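Local atomic coordinates of DNA polymerase III subunit beta (PDB entry 4TSZ), a protein that forms the ring that slides along DNA, tethering DNA polymerases and other proteins to it and making them processive. Residues D261-Q264 and L265-F269; Q286-N289 and G290-K293. One frame throughout, in Å; residues are numbered along the deposited sequence.

Interaction 1. Residues D261-Q264 and L265-F269; sequences DRQQ and LREAF
D261 O receives L265 N at 3.0 Å, the first of four i-to-i+4 backbone bonds that open helix 262-273. R262 O takes R266 N, Q263 O takes E267 N and Q264 O takes A268 N in the same way. D261 is the N-cap: its OD2 accepts Q264 N at 2.9 Å through the lone pair turned away from OD1. The carboxylate thus satisfies an amide that the first turn has no backbone carbonyl to serve, and its negative charge would probably interact well with the helix dipole.

On the outer side of the same turn, a weak bond 3.5 Å long runs from Q263 NE2 to E267 OE1. The amide and carboxylate planes stand 70° apart. E267 has CG beside its own backbone N (chi1 -74°), which lays the start of its chain against Q263 O, with CG 3.3 Å from that oxygen. R262 and R266 share another side of the helix; both chains bend at chi2 and chi3, and R262 NH1 comes 4.1 Å from R266 CD. The guanidinium planes are 26° apart without stacking: the contact is made to the aliphatic CD, and R262 NH1 hydrogen-bonds to L330 O.

L265 and A268 are buried. L265 CG and A268 CB lie against carbonyl oxygens of the preceding turn, D261 O and Q264 O respectively, each 3.4 Å away. Beyond this turn, L265 and A268 meet V308 of strand 303-309, L265 also reaches V338 and F340 of strand 337-342, and R266 and F269 rest on L327 of helix 323-330.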
loop_
_atom_site.group_PDB
_atom_site.type_symbol
_atom_site.label_atom_id
_atom_site.label_comp_id
_atom_site.label_asym_id
_atom_site.label_seq_id
_atom_site.Cartn_x
_atom_site.Cartn_y
_atom_site.Cartn_z
ATOM N N ASP E 261 -24.222 5.660 20.442
ATOM C CA ASP E 261 -23.950 6.096 19.082
ATOM C C ASP E 261 -22.710 5.341 18.610
ATOM O O ASP E 261 -21.663 5.412 19.263
ATOM C CB ASP E 261 -23.730 7.623 19.033
ATOM C CG ASP E 261 -23.563 8.148 17.619
ATOM O OD1 ASP E 261 -24.580 8.403 16.962
ATOM O OD2 ASP E 261 -22.415 8.259 17.159
ATOM N N ARG E 262 -22.832 4.600 17.491
ATOM C CA ARG E 262 -21.740 3.806 16.915
ATOM C C ARG E 262 -20.484 4.656 16.652
ATOM O O ARG E 262 -19.397 4.263 17.067
ATOM C CB ARG E 262 -22.196 3.097 15.633
ATOM C CG ARG E 262 -21.224 2.016 15.160
ATOM C CD ARG E 262 -21.238 1.869 13.653
ATOM N NE ARG E 262 -20.623 3.015 12.971
ATOM C CZ ARG E 262 -19.326 3.123 12.700
ATOM N NH1 ARG E 262 -18.483 2.166 13.065
ATOM N NH2 ARG E 262 -18.861 4.192 12.068
ATOM N N GLN E 263 -20.642 5.824 16.005
ATOM C CA GLN E 263 -19.536 6.736 15.702
ATOM C C GLN E 263 -18.856 7.293 16.947
ATOM O O GLN E 263 -17.633 7.281 17.008
ATOM C CB GLN E 263 -19.994 7.890 14.810
ATOM C CG GLN E 263 -19.833 7.615 13.322
ATOM C CD GLN E 263 -20.040 8.839 12.469
ATOM O OE1 GLN E 263 -20.715 8.792 11.456
ATOM N NE2 GLN E 263 -19.402 9.952 12.818
ATOM N N GLN E 264 -19.639 7.751 17.940
ATOM C CA GLN E 264 -19.106 8.295 19.194
ATOM C C GLN E 264 -18.293 7.239 19.942
ATOM O O GLN E 264 -17.209 7.543 20.429
ATOM C CB GLN E 264 -20.233 8.811 20.095
ATOM C CG GLN E 264 -20.823 10.148 19.673
ATOM C CD GLN E 264 -21.657 10.721 20.792
ATOM O OE1 GLN E 264 -22.751 10.245 21.096
ATOM N NE2 GLN E 264 -21.131 11.726 21.466
ATOM N N LEU E 265 -18.812 5.998 20.013
ATOM C CA LEU E 265 -18.128 4.895 20.677
ATOM C C LEU E 265 -16.867 4.506 19.936
ATOM O O LEU E 265 -15.833 4.329 20.568
ATOM C CB LEU E 265 -19.058 3.687 20.895
ATOM C CG LEU E 265 -20.182 3.891 21.929
ATOM C CD1 LEU E 265 -21.254 2.824 21.797
ATOM C CD2 LEU E 265 -19.635 3.926 23.358
ATOM N N ARG E 266 -16.938 4.416 18.591
ATOM C CA ARG E 266 -15.792 4.085 17.758
ATOM C C ARG E 266 -14.674 5.117 17.904
ATOM O O ARG E 266 -13.518 4.721 18.061
ATOM C CB ARG E 266 -16.180 3.873 16.279
ATOM C CG ARG E 266 -15.012 3.294 15.457
ATOM C CD ARG E 266 -14.885 3.843 14.046
ATOM N NE ARG E 266 -14.711 5.302 13.951
ATOM C CZ ARG E 266 -13.540 5.941 14.002
ATOM N NH1 ARG E 266 -12.416 5.269 14.218
ATOM N NH2 ARG E 266 -13.489 7.260 13.868
ATOM N N GLU E 267 -15.027 6.421 17.902
ATOM C CA GLU E 267 -14.068 7.530 18.035
ATOM C C GLU E 267 -13.376 7.538 19.391
ATOM O O GLU E 267 -12.149 7.691 19.454
ATOM C CB GLU E 267 -14.733 8.883 17.750
ATOM C CG GLU E 267 -15.002 9.116 16.274
ATOM C CD GLU E 267 -16.187 10.008 15.937
ATOM O OE1 GLU E 267 -16.533 10.098 14.737
ATOM O OE2 GLU E 267 -16.785 10.600 16.865
ATOM N N ALA E 268 -14.159 7.337 20.472
ATOM C CA ALA E 268 -13.649 7.279 21.845
ATOM C C ALA E 268 -12.766 6.052 22.059
ATOM O O ALA E 268 -11.725 6.171 22.710
ATOM C CB ALA E 268 -14.804 7.271 22.830
ATOM N N PHE E 269 -13.172 4.871 21.510
ATOM C CA PHE E 269 -12.367 3.651 21.603
ATOM C C PHE E 269 -11.046 3.823 20.833
ATOM O O PHE E 269 -10.011 3.440 21.346
ATOM C CB PHE E 269 -13.141 2.398 21.135
ATOM C CG PHE E 269 -14.250 1.913 22.047
ATOM C CD1 PHE E 269 -14.153 2.052 23.427
ATOM C CD2 PHE E 269 -15.363 1.264 21.532
ATOM C CE1 PHE E 269 -15.189 1.610 24.270
ATOM C CE2 PHE E 269 -16.396 0.817 22.374
ATOM C CZ PHE E 269 -16.301 0.992 23.736
#

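Interaction 2. Residues Q286-N289 and G290-K293; sequences QLSN and GLLK
Q286 and K293 pair in the beta-hairpin of strands 282-288 and 291-297, whose two-residue type II turn spans S288 to L291. Two pairs of backbone bonds hold this part of the antiparallel ladder. Farther from the turn, Q286 N gives to K293 O and K293 N returns to Q286 O, both at 2.8 Å; next to it, S288 N and L291 O bond at 3.0 Å, as do L291 N and S288 O. That last donor stands well above the carbonyl plane, 43° out of it, where the chain tightens into the turn. G290 occupies the turn position with positive phi (62°).

Between these pairs, L287 and L292 form the non-hydrogen-bonded pair on the enclosed face. Both carry CG anti to the backbone N, and their chains meet obliquely through CD1 and CD1, 4.2 Å apart. V310 packs on both leucines and Y312 on L287, closing this side in.

The other face, with Q286, S288, L291 and K293, is more open to solvent, although its side chains touch near their roots. K293 crosses Q286 there, CB to CB 3.9 Å, before its extended chain leads away from the neighbouring strand. L291 also packs on R104 of the second subunit, and at the exposed turn N289 OD1 accepts from G314 N. On this face S288 OG sits between its backbone N and carbonyl carbon (chi1 64°), 3.8 Å from L291 CB.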
loop_
_atom_site.group_PDB
_atom_site.type_symbol
_atom_site.label_atom_id
_atom_site.label_comp_id
_atom_site.label_asym_id
_atom_site.label_seq_id
_atom_site.Cartn_x
_atom_site.Cartn_y
_atom_site.Cartn_z
ATOM N N GLN E 286 -16.376 1.803 32.578
ATOM C CA GLN E 286 -17.133 2.069 33.792
ATOM C C GLN E 286 -18.481 2.591 33.367
ATOM O O GLN E 286 -18.601 3.725 32.895
ATOM C CB GLN E 286 -16.411 3.020 34.750
ATOM C CG GLN E 286 -15.240 2.361 35.474
ATOM C CD GLN E 286 -14.428 3.324 36.311
ATOM O OE1 GLN E 286 -13.782 2.928 37.283
ATOM N NE2 GLN E 286 -14.403 4.605 35.943
ATOM N N LEU E 287 -19.479 1.706 33.437
ATOM C CA LEU E 287 -20.854 1.991 33.063
ATOM C C LEU E 287 -21.664 2.421 34.275
ATOM O O LEU E 287 -21.554 1.819 35.340
ATOM C CB LEU E 287 -21.473 0.742 32.401
ATOM C CG LEU E 287 -22.921 0.836 31.913
ATOM C CD1 LEU E 287 -23.058 1.760 30.693
ATOM C CD2 LEU E 287 -23.481 -0.547 31.631
ATOM N N SER E 288 -22.458 3.482 34.103
ATOM C CA SER E 288 -23.375 4.057 35.093
ATOM C C SER E 288 -24.503 4.748 34.318
ATOM O O SER E 288 -24.426 4.817 33.085
ATOM C CB SER E 288 -22.646 5.032 36.017
ATOM O OG SER E 288 -22.145 6.163 35.325
ATOM N N ASN E 289 -25.553 5.237 35.023
ATOM C CA ASN E 289 -26.706 5.905 34.412
ATOM C C ASN E 289 -26.318 6.986 33.392
ATOM O O ASN E 289 -25.647 7.963 33.738
ATOM C CB ASN E 289 -27.666 6.458 35.477
ATOM C CG ASN E 289 -28.325 5.409 36.343
ATOM O OD1 ASN E 289 -28.681 4.310 35.894
ATOM N ND2 ASN E 289 -28.530 5.740 37.608
ATOM N N GLY E 290 -26.694 6.740 32.137
ATOM C CA GLY E 290 -26.441 7.602 30.986
ATOM C C GLY E 290 -24.987 7.850 30.623
ATOM O O GLY E 290 -24.707 8.721 29.795
ATOM N N LEU E 291 -24.046 7.092 31.218
ATOM C CA LEU E 291 -22.625 7.346 31.010
ATOM C C LEU E 291 -21.728 6.123 30.891
ATOM O O LEU E 291 -21.848 5.175 31.661
ATOM C CB LEU E 291 -22.132 8.276 32.151
ATOM C CG LEU E 291 -20.679 8.769 32.149
ATOM C CD1 LEU E 291 -20.425 9.761 31.016
ATOM C CD2 LEU E 291 -20.332 9.401 33.480
ATOM N N LEU E 292 -20.784 6.186 29.943
ATOM C CA LEU E 292 -19.743 5.183 29.768
ATOM C C LEU E 292 -18.371 5.862 29.869
ATOM O O LEU E 292 -18.006 6.664 29.002
ATOM C CB LEU E 292 -19.883 4.384 28.451
ATOM C CG LEU E 292 -18.868 3.235 28.277
ATOM C CD1 LEU E 292 -19.204 2.051 29.181
ATOM C CD2 LEU E 292 -18.784 2.790 26.838
ATOM N N LYS E 293 -17.633 5.558 30.946
ATOM C CA LYS E 293 -16.280 6.078 31.154
ATOM C C LYS E 293 -15.305 5.043 30.594
ATOM O O LYS E 293 -15.438 3.854 30.901
ATOM C CB LYS E 293 -15.990 6.326 32.644
ATOM C CG LYS E 293 -16.790 7.457 33.285
ATOM C CD LYS E 293 -16.366 7.634 34.742
ATOM C CE LYS E 293 -17.256 8.568 35.525
ATOM N NZ LYS E 293 -16.790 8.720 36.928
#

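Overall arrangement
Both interactions belong to the C-terminal domain and lie in series along the chain, their centres about 14 Å apart. They meet directly where L265 CD2 of the helix packs on L292 CD2 of the hairpin at 3.8 Å, so the buried faces of helix 262-273 and strand 291-297 share one apolar layer, to which strand 303-309 also contributes. Each is partly buried, with an apolar inner side (L265 and A268; L287 and L292) and a more polar outer one. Interaction 1 uses i-to-i+4 bonds and a side-chain cap; interaction 2 uses paired cross-strand bonds, with Q286, S288, L291 and K293 on its more exposed face. Interaction 2 alone touches the second subunit, through L291.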